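Local atomic coordinates of cell wall binding protein cwp8 (Peptoclostridium difficile, PDB entry 5J6Q), a protein that probably anchors itself to the bacterial cell wall through its three CWB2 domains, as a surface protein associated with the S-layer. Residues A[23-28]-A[39-44]; A[71-76]-A[178-183]; A[300-305]-A[336-341]; A[313-318]-A[369-374]. One frame throughout, in Å; residues are numbered along the deposited sequence.

The four contacts fall into two distant groups on opposite sides of the chain's centre. Contact 1 and contact 2 meet in one mixed sheet, where strands 41-45 and 68-75 are neighbours; their centres are 14 Å apart, and a probable hydrogen bond joins Lys44 N to Thr72 O at 2.8 Å. Contact 3 and contact 4 share the first of three CWB2 domains, which together probably anchor the protein to the cell wall. Their centres lie 13 Å apart, and strand 339-342 is laced to strand 313-318, with Leu340 N 2.9 Å from Ile315 O. Between the groups, contacts 2 and 3 come no nearer than about 29 Å, measured between nearest atoms.

Contact 1: residues A[23-28]-A[39-44]; sequences LEVKFE and RVYDIK
Val25 O takes the amide of Val40 in a fairly straight bond of 2.9 Å, N to O, and CA of Arg39 leans against the same carbonyl oxygen. This is a single bridge, which pairs Lys26 with Arg39. One branch of Val40, CG1, sits squarely over the centre of the Phe27 ring, 3.5 Å from the centroid, a CH-pi contact. The other branch, CG2, packs on Val25 CG1 at 3.7 Å. The residues following helix 13-24 run past the entry to strand 41-45, an inner strand of a five-stranded mixed sheet. Leu23 and Arg39 lie alongside one another. The Arg39 chain is extended as far as NE (chi3 161°), and Leu23 CD2 lies over one face of the guanidinium, 3.5 Å from Arg39 CZ. The polar rim of that group is held elsewhere: NH2 donates to Leu50 O, and NH1 more weakly to Thr51 O. Leu23 CD2 also meets Ile43 CD1 at 3.9 Å, while Lys26 folds its NZ back to Leu23 O in a weak 3.3 Å bond.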
loop_
_atom_site.group_PDB
_atom_site.type_symbol
_atom_site.label_atom_id
_atom_site.label_comp_id
_atom_site.label_asym_id
_atom_site.label_seq_id
_atom_site.Cartn_x
_atom_site.Cartn_y
_atom_site.Cartn_z
ATOM N N LEU A 23 11.827 14.621 35.439
ATOM C CA LEU A 23 12.485 14.114 36.667
ATOM C C LEU A 23 12.878 15.288 37.596
ATOM O O LEU A 23 13.064 15.073 38.779
ATOM C CB LEU A 23 13.784 13.336 36.311
ATOM C CG LEU A 23 13.542 12.031 35.596
ATOM C CD1 LEU A 23 14.851 11.360 35.160
ATOM C CD2 LEU A 23 12.788 11.114 36.557
ATOM N N GLU A 24 13.027 16.535 37.064
ATOM C CA GLU A 24 13.419 17.581 38.008
ATOM C C GLU A 24 12.256 18.111 38.849
ATOM O O GLU A 24 12.516 18.647 39.934
ATOM C CB GLU A 24 14.146 18.697 37.248
ATOM C CG GLU A 24 15.507 18.198 36.780
ATOM C CD GLU A 24 16.153 17.264 37.829
ATOM O OE1 GLU A 24 16.081 15.997 37.709
ATOM O OE2 GLU A 24 16.708 17.781 38.785
ATOM N N VAL A 25 10.976 17.917 38.394
ATOM C CA VAL A 25 9.844 18.440 39.152
ATOM C C VAL A 25 9.674 17.712 40.485
ATOM O O VAL A 25 9.340 16.506 40.519
ATOM C CB VAL A 25 8.575 18.360 38.274
ATOM C CG1 VAL A 25 7.411 19.005 39.001
ATOM C CG2 VAL A 25 8.804 19.073 36.924
ATOM N N LYS A 26 9.911 18.431 41.588
ATOM C CA LYS A 26 9.780 17.846 42.914
ATOM C C LYS A 26 8.745 18.640 43.759
ATOM O O LYS A 26 8.357 19.762 43.380
ATOM C CB LYS A 26 11.138 17.878 43.639
ATOM C CG LYS A 26 11.903 16.564 43.502
ATOM C CD LYS A 26 12.616 16.415 42.203
ATOM C CE LYS A 26 13.839 15.510 42.361
ATOM N NZ LYS A 26 14.923 15.920 41.432
ATOM N N PHE A 27 8.333 18.056 44.879
ATOM C CA PHE A 27 7.396 18.666 45.791
ATOM C C PHE A 27 8.214 19.619 46.662
ATOM O O PHE A 27 9.253 19.196 47.164
ATOM C CB PHE A 27 6.755 17.616 46.697
ATOM C CG PHE A 27 5.704 16.797 45.999
ATOM C CD1 PHE A 27 5.934 15.470 45.694
ATOM C CD2 PHE A 27 4.497 17.368 45.615
ATOM C CE1 PHE A 27 4.977 14.722 45.019
ATOM C CE2 PHE A 27 3.542 16.609 44.936
ATOM C CZ PHE A 27 3.789 15.294 44.644
ATOM N N GLU A 28 7.774 20.879 46.793
ATOM C CA GLU A 28 8.443 21.841 47.649
ATOM C C GLU A 28 7.744 21.855 49.018
ATOM O O GLU A 28 8.345 22.196 50.025
ATOM C CB GLU A 28 8.446 23.189 46.933
ATOM C CG GLU A 28 9.190 23.050 45.614
ATOM C CD GLU A 28 9.223 24.323 44.797
ATOM O OE1 GLU A 28 8.159 24.735 44.275
ATOM O OE2 GLU A 28 10.319 24.899 44.673
ATOM N N ARG A 39 10.021 13.111 43.809
ATOM C CA ARG A 39 9.631 13.552 42.478
ATOM C C ARG A 39 8.083 13.572 42.351
ATOM O O ARG A 39 7.378 12.794 43.012
ATOM C CB ARG A 39 10.094 12.648 41.328
ATOM C CG ARG A 39 11.578 12.301 41.360
ATOM C CD ARG A 39 11.750 10.939 40.666
ATOM N NE ARG A 39 13.141 10.785 40.273
ATOM C CZ ARG A 39 13.675 9.741 39.641
ATOM N NH1 ARG A 39 14.973 9.727 39.358
ATOM N NH2 ARG A 39 12.908 8.700 39.278
ATOM N N VAL A 40 7.596 14.433 41.473
ATOM C CA VAL A 40 6.156 14.489 41.260
ATOM C C VAL A 40 5.775 13.542 40.117
ATOM O O VAL A 40 4.606 13.189 40.033
ATOM C CB VAL A 40 5.571 15.892 41.023
ATOM C CG1 VAL A 40 5.778 16.996 42.080
ATOM C CG2 VAL A 40 5.055 16.277 39.657
ATOM N N TYR A 41 6.718 13.149 39.247
ATOM C CA TYR A 41 6.353 12.175 38.227
ATOM C C TYR A 41 6.927 10.859 38.626
ATOM O O TYR A 41 8.075 10.784 39.103
ATOM C CB TYR A 41 6.824 12.574 36.830
ATOM C CG TYR A 41 6.088 13.819 36.391
ATOM C CD1 TYR A 41 6.739 15.038 36.318
ATOM C CD2 TYR A 41 4.730 13.773 36.085
ATOM C CE1 TYR A 41 6.058 16.202 35.945
ATOM C CE2 TYR A 41 4.034 14.923 35.714
ATOM C CZ TYR A 41 4.704 16.133 35.650
ATOM O OH TYR A 41 4.006 17.262 35.289
ATOM N N ASP A 42 6.096 9.808 38.484
ATOM C CA ASP A 42 6.498 8.469 38.782
ATOM C C ASP A 42 6.908 7.926 37.374
ATOM O O ASP A 42 6.078 7.753 36.458
ATOM C CB ASP A 42 5.312 7.699 39.446
ATOM C CG ASP A 42 5.652 6.240 39.597
ATOM O OD1 ASP A 42 6.780 5.886 39.296
ATOM O OD2 ASP A 42 4.757 5.432 40.016
ATOM N N ILE A 43 8.196 7.697 37.185
ATOM C CA ILE A 43 8.621 7.295 35.879
ATOM C C ILE A 43 9.375 5.946 35.866
ATOM O O ILE A 43 10.281 5.744 36.644
ATOM C CB ILE A 43 9.520 8.321 35.329
ATOM C CG1 ILE A 43 8.821 9.733 35.422
ATOM C CG2 ILE A 43 9.928 7.943 33.947
ATOM C CD1 ILE A 43 9.507 10.777 34.503
ATOM N N LYS A 44 8.993 5.072 34.942
ATOM C CA LYS A 44 9.596 3.762 34.892
ATOM C C LYS A 44 9.900 3.351 33.520
ATOM O O LYS A 44 9.358 3.858 32.555
ATOM C CB LYS A 44 8.606 2.744 35.497
ATOM C CG LYS A 44 8.401 2.947 36.940
ATOM C CD LYS A 44 6.998 2.589 37.302
ATOM C CE LYS A 44 6.940 1.710 38.487
ATOM N NZ LYS A 44 6.340 2.450 39.583
#

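Contact 2: residues A[71-76]-A[178-183]; sequences VTIQDK and HTVTVK
Chi1 of 65° in Thr72 puts CG2 anti to its carbonyl carbon, and chi1 of -64° in Thr179 puts OG1 in the same position, so in this side-by-side pair methyl faces hydroxyl, Thr72 CG2 to Thr179 OG1 at 3.6 Å. They form the non-hydrogen-bonded pair of the ladder, flanked by two hydrogen-bonded ones. Val71 and Val180 exchange two N-H...O bonds, the shorter running from Val71 N to Val180 O at 2.8 Å. Ile73 and His178 do likewise, with His178 N 3.0 Å from Ile73 O. Between these rungs, Thr72 CA comes within 3.3 Å of His178 O, a CA-H...O contact. The side chains of Val71, Ile73, His178 and Val180 share the other face, where Ile73 CD1 approaches Val180 CG2 at 4.3 Å. Beyond strand 178-183, Asn4 OD1 accepts the amide of Thr179, and strand 5-8 lies parallel to it. With strand 41-45 on the far side of 68-75, the ladder is an antiparallel pair, its strands crossing at 161°, within a mixed five-stranded beta sheet.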
loop_
_atom_site.group_PDB
_atom_site.type_symbol
_atom_site.label_atom_id
_atom_site.label_comp_id
_atom_site.label_asym_id
_atom_site.label_seq_id
_atom_site.Cartn_x
_atom_site.Cartn_y
_atom_site.Cartn_z
ATOM N N VAL A 71 8.264 3.229 28.412
ATOM C CA VAL A 71 8.458 4.216 29.453
ATOM C C VAL A 71 7.142 4.640 29.990
ATOM O O VAL A 71 6.317 5.131 29.241
ATOM C CB VAL A 71 9.179 5.452 28.958
ATOM C CG1 VAL A 71 9.424 6.394 30.147
ATOM C CG2 VAL A 71 10.475 5.086 28.279
ATOM N N THR A 72 6.908 4.471 31.271
ATOM C CA THR A 72 5.655 4.927 31.769
ATOM C C THR A 72 5.963 6.156 32.646
ATOM O O THR A 72 6.957 6.194 33.417
ATOM C CB THR A 72 4.877 3.812 32.578
ATOM O OG1 THR A 72 5.629 3.495 33.737
ATOM C CG2 THR A 72 4.581 2.554 31.715
ATOM N N ILE A 73 5.119 7.190 32.463
ATOM C CA ILE A 73 5.185 8.439 33.181
ATOM C C ILE A 73 3.836 8.594 33.803
ATOM O O ILE A 73 2.813 8.477 33.113
ATOM C CB ILE A 73 5.454 9.714 32.267
ATOM C CG1 ILE A 73 6.701 9.570 31.491
ATOM C CG2 ILE A 73 5.454 10.990 33.155
ATOM C CD1 ILE A 73 6.424 9.013 30.095
ATOM N N GLN A 74 3.786 8.858 35.090
ATOM C CA GLN A 74 2.494 9.131 35.692
ATOM C C GLN A 74 2.568 10.239 36.764
ATOM O O GLN A 74 3.318 10.140 37.740
ATOM C CB GLN A 74 1.888 7.895 36.305
ATOM C CG GLN A 74 0.567 8.216 37.006
ATOM C CD GLN A 74 -0.087 6.960 37.545
ATOM O OE1 GLN A 74 0.571 5.949 37.810
ATOM N NE2 GLN A 74 -1.408 7.030 37.800
ATOM N N ASP A 75 1.795 11.289 36.564
ATOM C CA ASP A 75 1.794 12.370 37.524
ATOM C C ASP A 75 1.133 11.912 38.808
ATOM O O ASP A 75 0.033 11.358 38.766
ATOM C CB ASP A 75 1.058 13.529 36.887
ATOM C CG ASP A 75 0.885 14.755 37.737
ATOM O OD1 ASP A 75 1.142 14.688 38.947
ATOM O OD2 ASP A 75 0.491 15.761 37.197
ATOM N N LYS A 76 1.778 12.095 39.943
ATOM C CA LYS A 76 1.171 11.649 41.209
ATOM C C LYS A 76 0.161 12.697 41.755
ATOM O O LYS A 76 -0.321 12.527 42.861
ATOM C CB LYS A 76 2.250 11.420 42.270
ATOM C CG LYS A 76 3.387 10.456 41.820
ATOM C CD LYS A 76 4.372 10.301 42.999
ATOM C CE LYS A 76 5.649 9.542 42.648
ATOM N NZ LYS A 76 6.779 10.096 43.403
ATOM N N HIS A 178 0.785 7.375 31.204
ATOM C CA HIS A 178 1.021 7.491 29.749
ATOM C C HIS A 178 2.217 6.550 29.377
ATOM O O HIS A 178 3.160 6.445 30.153
ATOM C CB HIS A 178 1.375 8.931 29.289
ATOM C CG HIS A 178 0.354 9.953 29.659
ATOM N ND1 HIS A 178 0.450 10.721 30.802
ATOM C CD2 HIS A 178 -0.782 10.343 29.024
ATOM C CE1 HIS A 178 -0.594 11.536 30.838
ATOM N NE2 HIS A 178 -1.353 11.332 29.782
ATOM N N THR A 179 2.197 5.916 28.200
ATOM C CA THR A 179 3.226 4.981 27.836
ATOM C C THR A 179 3.799 5.300 26.544
ATOM O O THR A 179 3.069 5.544 25.559
ATOM C CB THR A 179 2.658 3.553 27.760
ATOM O OG1 THR A 179 2.229 3.218 29.065
ATOM C CG2 THR A 179 3.716 2.531 27.265
ATOM N N VAL A 180 5.110 5.284 26.512
ATOM C CA VAL A 180 5.754 5.559 25.286
ATOM C C VAL A 180 6.545 4.319 25.005
ATOM O O VAL A 180 7.362 3.859 25.836
ATOM C CB VAL A 180 6.680 6.807 25.423
ATOM C CG1 VAL A 180 7.385 7.087 24.102
ATOM C CG2 VAL A 180 5.876 8.026 25.914
ATOM N N THR A 181 6.373 3.792 23.854
ATOM C CA THR A 181 7.085 2.564 23.541
ATOM C C THR A 181 8.174 2.966 22.722
ATOM O O THR A 181 7.943 3.810 21.852
ATOM C CB THR A 181 6.112 1.601 22.816
ATOM O OG1 THR A 181 4.994 1.402 23.717
ATOM C CG2 THR A 181 6.780 0.303 22.419
ATOM N N VAL A 182 9.380 2.429 22.976
ATOM C CA VAL A 182 10.538 2.810 22.179
ATOM C C VAL A 182 11.006 1.583 21.485
ATOM O O VAL A 182 11.226 0.572 22.173
ATOM C CB VAL A 182 11.708 3.435 23.038
ATOM C CG1 VAL A 182 12.921 3.622 22.161
ATOM C CG2 VAL A 182 11.288 4.803 23.612
ATOM N N LYS A 183 11.184 1.660 20.122
ATOM C CA LYS A 183 11.550 0.483 19.340
ATOM C C LYS A 183 12.756 0.670 18.503
ATOM O O LYS A 183 12.882 1.702 17.834
ATOM C CB LYS A 183 10.428 0.090 18.314
ATOM C CG LYS A 183 9.018 0.041 18.820
ATOM C CD LYS A 183 8.109 -0.595 17.704
ATOM C CE LYS A 183 6.654 -0.743 18.103
ATOM N NZ LYS A 183 5.759 -1.049 16.921
#

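Contact 3: residues A[300-305]-A[336-341]; sequences EVSKER and NAPILL
Arg305 sends its CB toward the residues leading into strand 339-342, and the chain runs on through CG and CD before it bends at chi3 (55°), which places NE; the guanidinium meets Ala337 O with its edge. Arg305 CZ lies 3.5 Å from Ala337 O. Arg305 NH2 bonds to Ala337 O at 3.0 Å and Arg305 NH1, weakly, to the same oxygen at 3.2 Å. The better donor, NH2, stands 35° out of the carbonyl plane, and neither bond is straight. Arg305 NH2 is also pressed close to Pro338 CA, 3.2 Å away. A water 2.9 Å from Arg305 NH2 accepts from it and from the amide of Ile339, tying the arginine to the first residue of the strand. NH1 adds a weak bond to Ala332 O. One helical turn earlier, Ser302 sets its OG against Pro338 CB at 3.3 Å, and its CB lies 4.3 Å from Leu340 CD2. That OG has a weak bond to Glu354 OE1. Helix 294-305 thus packs on the parallel sheet of the first CWB2 domain, at edge strand 339-342 and beside helix 349-359, with strand 313-318 next in the sheet and Pro538 and Leu539 of helix 531-542 touching Arg305.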
loop_
_atom_site.group_PDB
_atom_site.type_symbol
_atom_site.label_atom_id
_atom_site.label_comp_id
_atom_site.label_asym_id
_atom_site.label_seq_id
_atom_site.Cartn_x
_atom_site.Cartn_y
_atom_site.Cartn_z
ATOM N N GLU A 300 9.598 -4.609 -16.101
ATOM C CA GLU A 300 8.643 -5.289 -15.201
ATOM C C GLU A 300 7.883 -6.410 -15.907
ATOM O O GLU A 300 7.591 -7.421 -15.236
ATOM C CB GLU A 300 7.629 -4.327 -14.509
ATOM C CG GLU A 300 8.315 -3.302 -13.597
ATOM C CD GLU A 300 9.182 -3.992 -12.500
ATOM O OE1 GLU A 300 8.649 -4.806 -11.773
ATOM O OE2 GLU A 300 10.385 -3.719 -12.405
ATOM N N VAL A 301 7.555 -6.275 -17.212
ATOM C CA VAL A 301 6.951 -7.416 -17.924
ATOM C C VAL A 301 8.015 -8.548 -17.975
ATOM O O VAL A 301 7.691 -9.712 -17.699
ATOM C CB VAL A 301 6.478 -7.103 -19.373
ATOM C CG1 VAL A 301 6.114 -8.378 -20.167
ATOM C CG2 VAL A 301 5.259 -6.180 -19.292
ATOM N N SER A 302 9.256 -8.199 -18.303
ATOM C CA SER A 302 10.322 -9.209 -18.383
ATOM C C SER A 302 10.482 -9.919 -17.022
ATOM O O SER A 302 10.562 -11.157 -16.981
ATOM C CB SER A 302 11.639 -8.592 -18.830
ATOM O OG SER A 302 12.546 -9.618 -19.187
ATOM N N LYS A 303 10.476 -9.168 -15.908
ATOM C CA LYS A 303 10.551 -9.881 -14.627
ATOM C C LYS A 303 9.379 -10.830 -14.400
ATOM O O LYS A 303 9.555 -11.867 -13.759
ATOM C CB LYS A 303 10.653 -8.907 -13.491
ATOM C CG LYS A 303 12.052 -8.235 -13.559
ATOM C CD LYS A 303 11.906 -6.913 -12.840
ATOM C CE LYS A 303 13.224 -6.211 -12.588
ATOM N NZ LYS A 303 13.106 -5.411 -11.343
ATOM N N GLU A 304 8.196 -10.517 -14.969
ATOM C CA GLU A 304 7.085 -11.387 -14.770
ATOM C C GLU A 304 7.260 -12.620 -15.601
ATOM O O GLU A 304 6.932 -13.715 -15.148
ATOM C CB GLU A 304 5.764 -10.685 -15.112
ATOM C CG GLU A 304 4.575 -11.505 -14.692
ATOM C CD GLU A 304 4.446 -11.638 -13.161
ATOM O OE1 GLU A 304 4.848 -10.678 -12.410
ATOM O OE2 GLU A 304 3.925 -12.690 -12.743
ATOM N N ARG A 305 7.798 -12.465 -16.810
ATOM C CA ARG A 305 7.974 -13.597 -17.693
ATOM C C ARG A 305 9.177 -14.484 -17.335
ATOM O O ARG A 305 9.078 -15.698 -17.517
ATOM C CB ARG A 305 8.160 -13.101 -19.148
ATOM C CG ARG A 305 6.900 -12.357 -19.603
ATOM C CD ARG A 305 6.964 -11.927 -21.050
ATOM N NE ARG A 305 7.236 -13.060 -21.934
ATOM C CZ ARG A 305 7.979 -12.969 -23.015
ATOM N NH1 ARG A 305 8.194 -14.052 -23.766
ATOM N NH2 ARG A 305 8.496 -11.803 -23.382
ATOM N N ASN A 336 11.228 -17.530 -26.693
ATOM C CA ASN A 336 11.201 -17.323 -25.229
ATOM C C ASN A 336 12.107 -16.165 -24.813
ATOM O O ASN A 336 13.017 -16.325 -24.013
ATOM C CB ASN A 336 11.624 -18.620 -24.548
ATOM C CG ASN A 336 10.679 -19.723 -24.933
ATOM O OD1 ASN A 336 9.493 -19.657 -24.595
ATOM N ND2 ASN A 336 11.115 -20.760 -25.650
ATOM N N ALA A 337 11.860 -15.008 -25.388
ATOM C CA ALA A 337 12.679 -13.807 -25.202
ATOM C C ALA A 337 11.801 -12.653 -24.805
ATOM O O ALA A 337 10.645 -12.647 -25.232
ATOM C CB ALA A 337 13.358 -13.444 -26.521
ATOM N N PRO A 338 12.270 -11.678 -24.014
ATOM C CA PRO A 338 11.421 -10.488 -23.620
ATOM C C PRO A 338 11.446 -9.481 -24.734
ATOM O O PRO A 338 12.450 -9.480 -25.477
ATOM C CB PRO A 338 12.150 -9.881 -22.445
ATOM C CG PRO A 338 13.716 -10.302 -22.767
ATOM C CD PRO A 338 13.567 -11.712 -23.306
ATOM N N ILE A 339 10.446 -8.547 -24.788
ATOM C CA ILE A 339 10.545 -7.585 -25.806
ATOM C C ILE A 339 11.045 -6.405 -25.049
ATOM O O ILE A 339 10.396 -5.885 -24.156
ATOM C CB ILE A 339 9.291 -7.350 -26.659
ATOM C CG1 ILE A 339 8.977 -8.552 -27.566
ATOM C CG2 ILE A 339 9.570 -6.125 -27.503
ATOM C CD1 ILE A 339 7.423 -8.659 -28.115
ATOM N N LEU A 340 12.261 -5.997 -25.337
ATOM C CA LEU A 340 12.815 -4.907 -24.549
ATOM C C LEU A 340 12.968 -3.767 -25.556
ATOM O O LEU A 340 12.797 -4.001 -26.727
ATOM C CB LEU A 340 14.161 -5.259 -23.849
ATOM C CG LEU A 340 13.994 -6.287 -22.691
ATOM C CD1 LEU A 340 15.402 -6.866 -22.261
ATOM C CD2 LEU A 340 13.354 -5.626 -21.451
ATOM N N LEU A 341 13.300 -2.582 -25.118
ATOM C CA LEU A 341 13.285 -1.442 -26.003
ATOM C C LEU A 341 14.606 -0.687 -25.979
ATOM O O LEU A 341 15.191 -0.544 -24.905
ATOM C CB LEU A 341 12.179 -0.473 -25.484
ATOM C CG LEU A 341 10.753 -1.079 -25.268
ATOM C CD1 LEU A 341 9.834 -0.079 -24.504
ATOM C CD2 LEU A 341 10.131 -1.419 -26.550
HETATM O O HOH W 1 8.081 -8.912 -23.156
#

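Contact 4: residues A[313-318]-A[369-374]; sequences AIILVG and YIVGGE
Strands 313-318 and 369-371 run parallel, their axes 4.7 Å apart at closest and 24° off alignment, and three backbone bonds lace them: Tyr369 N to Ile314 O, Leu316 N to Tyr369 O, and Val371 N to Leu316 O, each 2.8 Å. They are the two inner strands of the four-stranded parallel sheet of a CWB2 domain, with a toprim-type fold. Strand 339-342 flanks 313-318, and strand 392-396 flanks 367-371. Tyr369 and Ile315 point to one face. The tyrosine ring, its CG anti to the carbonyl carbon (chi1 -57°), stands with its rim toward the neighbouring strand: Ile314 O lies in the ring plane, 3.6 Å from Tyr369 CD1, and Ala313 CB comes to CE1. Ile315 reaches the ring obliquely with CD1, while its other branch turns to Val371. On the opposite face Leu316 and Ile370 lie alongside, Leu316 CD2 meeting Ile370 CG1 at 4.2 Å, and both are covered by Leu385 of helix 379-386. Past the strand end, Gly372 takes a positive phi of 101° at which a CB would jam against the carbonyl oxygen of Val371, and its own oxygen accepts a bond from Arg395 NH2. Among the side chains across the two strands, the tightest apolar touch is methyl on methyl, Ile315 CG2 against Val371 CG2 at 3.7 Å.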
loop_
_atom_site.group_PDB
_atom_site.type_symbol
_atom_site.label_atom_id
_atom_site.label_comp_id
_atom_site.label_asym_id
_atom_site.label_seq_id
_atom_site.Cartn_x
_atom_site.Cartn_y
_atom_site.Cartn_z
ATOM N N ALA A 313 16.626 -15.797 -25.263
ATOM C CA ALA A 313 17.007 -14.776 -26.233
ATOM C C ALA A 313 16.491 -13.407 -25.827
ATOM O O ALA A 313 15.836 -13.270 -24.787
ATOM C CB ALA A 313 16.445 -15.137 -27.609
ATOM N N ILE A 314 16.829 -12.378 -26.636
ATOM C CA ILE A 314 16.393 -10.995 -26.402
ATOM C C ILE A 314 15.779 -10.520 -27.773
ATOM O O ILE A 314 16.345 -10.848 -28.824
ATOM C CB ILE A 314 17.551 -10.013 -26.005
ATOM C CG1 ILE A 314 18.348 -10.527 -24.779
ATOM C CG2 ILE A 314 16.962 -8.553 -25.756
ATOM C CD1 ILE A 314 17.649 -10.351 -23.449
ATOM N N ILE A 315 14.584 -9.873 -27.738
ATOM C CA ILE A 315 14.036 -9.237 -28.885
ATOM C C ILE A 315 14.194 -7.790 -28.495
ATOM O O ILE A 315 13.682 -7.381 -27.441
ATOM C CB ILE A 315 12.569 -9.534 -29.228
ATOM C CG1 ILE A 315 12.246 -11.036 -29.152
ATOM C CG2 ILE A 315 12.316 -9.027 -30.664
ATOM C CD1 ILE A 315 12.820 -11.801 -30.378
ATOM N N LEU A 316 14.860 -7.001 -29.320
ATOM C CA LEU A 316 15.096 -5.581 -29.036
ATOM C C LEU A 316 14.454 -4.716 -30.166
ATOM O O LEU A 316 14.769 -4.911 -31.332
ATOM C CB LEU A 316 16.592 -5.394 -28.975
ATOM C CG LEU A 316 17.081 -4.129 -28.327
ATOM C CD1 LEU A 316 16.470 -3.939 -26.963
ATOM C CD2 LEU A 316 18.636 -4.276 -28.188
ATOM N N VAL A 317 13.493 -3.799 -29.831
ATOM C CA VAL A 317 12.864 -3.029 -30.917
ATOM C C VAL A 317 13.108 -1.559 -30.633
ATOM O O VAL A 317 13.609 -1.246 -29.551
ATOM C CB VAL A 317 11.342 -3.472 -30.984
ATOM C CG1 VAL A 317 10.580 -3.002 -29.764
ATOM C CG2 VAL A 317 10.657 -2.938 -32.230
ATOM N N GLY A 318 12.836 -0.629 -31.575
ATOM C CA GLY A 318 12.998 0.790 -31.258
ATOM C C GLY A 318 11.859 1.202 -30.304
ATOM O O GLY A 318 10.739 0.657 -30.397
ATOM N N TYR A 369 18.060 -10.467 -31.036
ATOM C CA TYR A 369 17.589 -10.046 -32.318
ATOM C C TYR A 369 17.216 -8.573 -32.215
ATOM O O TYR A 369 16.490 -8.207 -31.283
ATOM C CB TYR A 369 16.341 -10.803 -32.728
ATOM C CG TYR A 369 16.480 -12.299 -32.776
ATOM C CD1 TYR A 369 16.400 -13.059 -31.624
ATOM C CD2 TYR A 369 16.656 -12.965 -33.990
ATOM C CE1 TYR A 369 16.477 -14.453 -31.670
ATOM C CE2 TYR A 369 16.739 -14.351 -34.047
ATOM C CZ TYR A 369 16.651 -15.092 -32.885
ATOM O OH TYR A 369 16.752 -16.474 -32.948
ATOM N N ILE A 370 17.667 -7.740 -33.121
ATOM C CA ILE A 370 17.301 -6.321 -33.154
ATOM C C ILE A 370 16.267 -6.235 -34.304
ATOM O O ILE A 370 16.598 -6.583 -35.426
ATOM C CB ILE A 370 18.585 -5.512 -33.384
ATOM C CG1 ILE A 370 19.393 -5.525 -32.093
ATOM C CG2 ILE A 370 18.300 -4.068 -33.819
ATOM C CD1 ILE A 370 20.853 -5.252 -32.260
ATOM N N VAL A 371 15.000 -5.871 -34.005
ATOM C CA VAL A 371 13.991 -5.756 -35.056
ATOM C C VAL A 371 13.945 -4.310 -35.571
ATOM O O VAL A 371 14.027 -3.391 -34.761
ATOM C CB VAL A 371 12.657 -6.225 -34.459
ATOM C CG1 VAL A 371 11.505 -6.014 -35.455
ATOM C CG2 VAL A 371 12.771 -7.710 -34.076
ATOM N N GLY A 372 13.843 -4.100 -36.895
ATOM C CA GLY A 372 13.804 -2.751 -37.423
ATOM C C GLY A 372 15.147 -2.328 -37.992
ATOM O O GLY A 372 16.177 -2.984 -37.782
ATOM N N GLY A 373 15.136 -1.209 -38.722
ATOM C CA GLY A 373 16.349 -0.700 -39.337
ATOM C C GLY A 373 17.141 0.098 -38.331
ATOM O O GLY A 373 16.761 0.166 -37.164
ATOM N N GLU A 374 18.240 0.711 -38.785
ATOM C CA GLU A 374 19.115 1.500 -37.944
ATOM C C GLU A 374 18.425 2.801 -37.615
ATOM O O GLU A 374 18.898 3.574 -36.809
ATOM C CB GLU A 374 20.443 1.702 -38.671
ATOM C CG GLU A 374 20.968 0.366 -39.172
ATOM C CD GLU A 374 22.168 0.486 -40.084
ATOM O OE1 GLU A 374 22.684 -0.584 -40.488
ATOM O OE2 GLU A 374 22.593 1.627 -40.396
#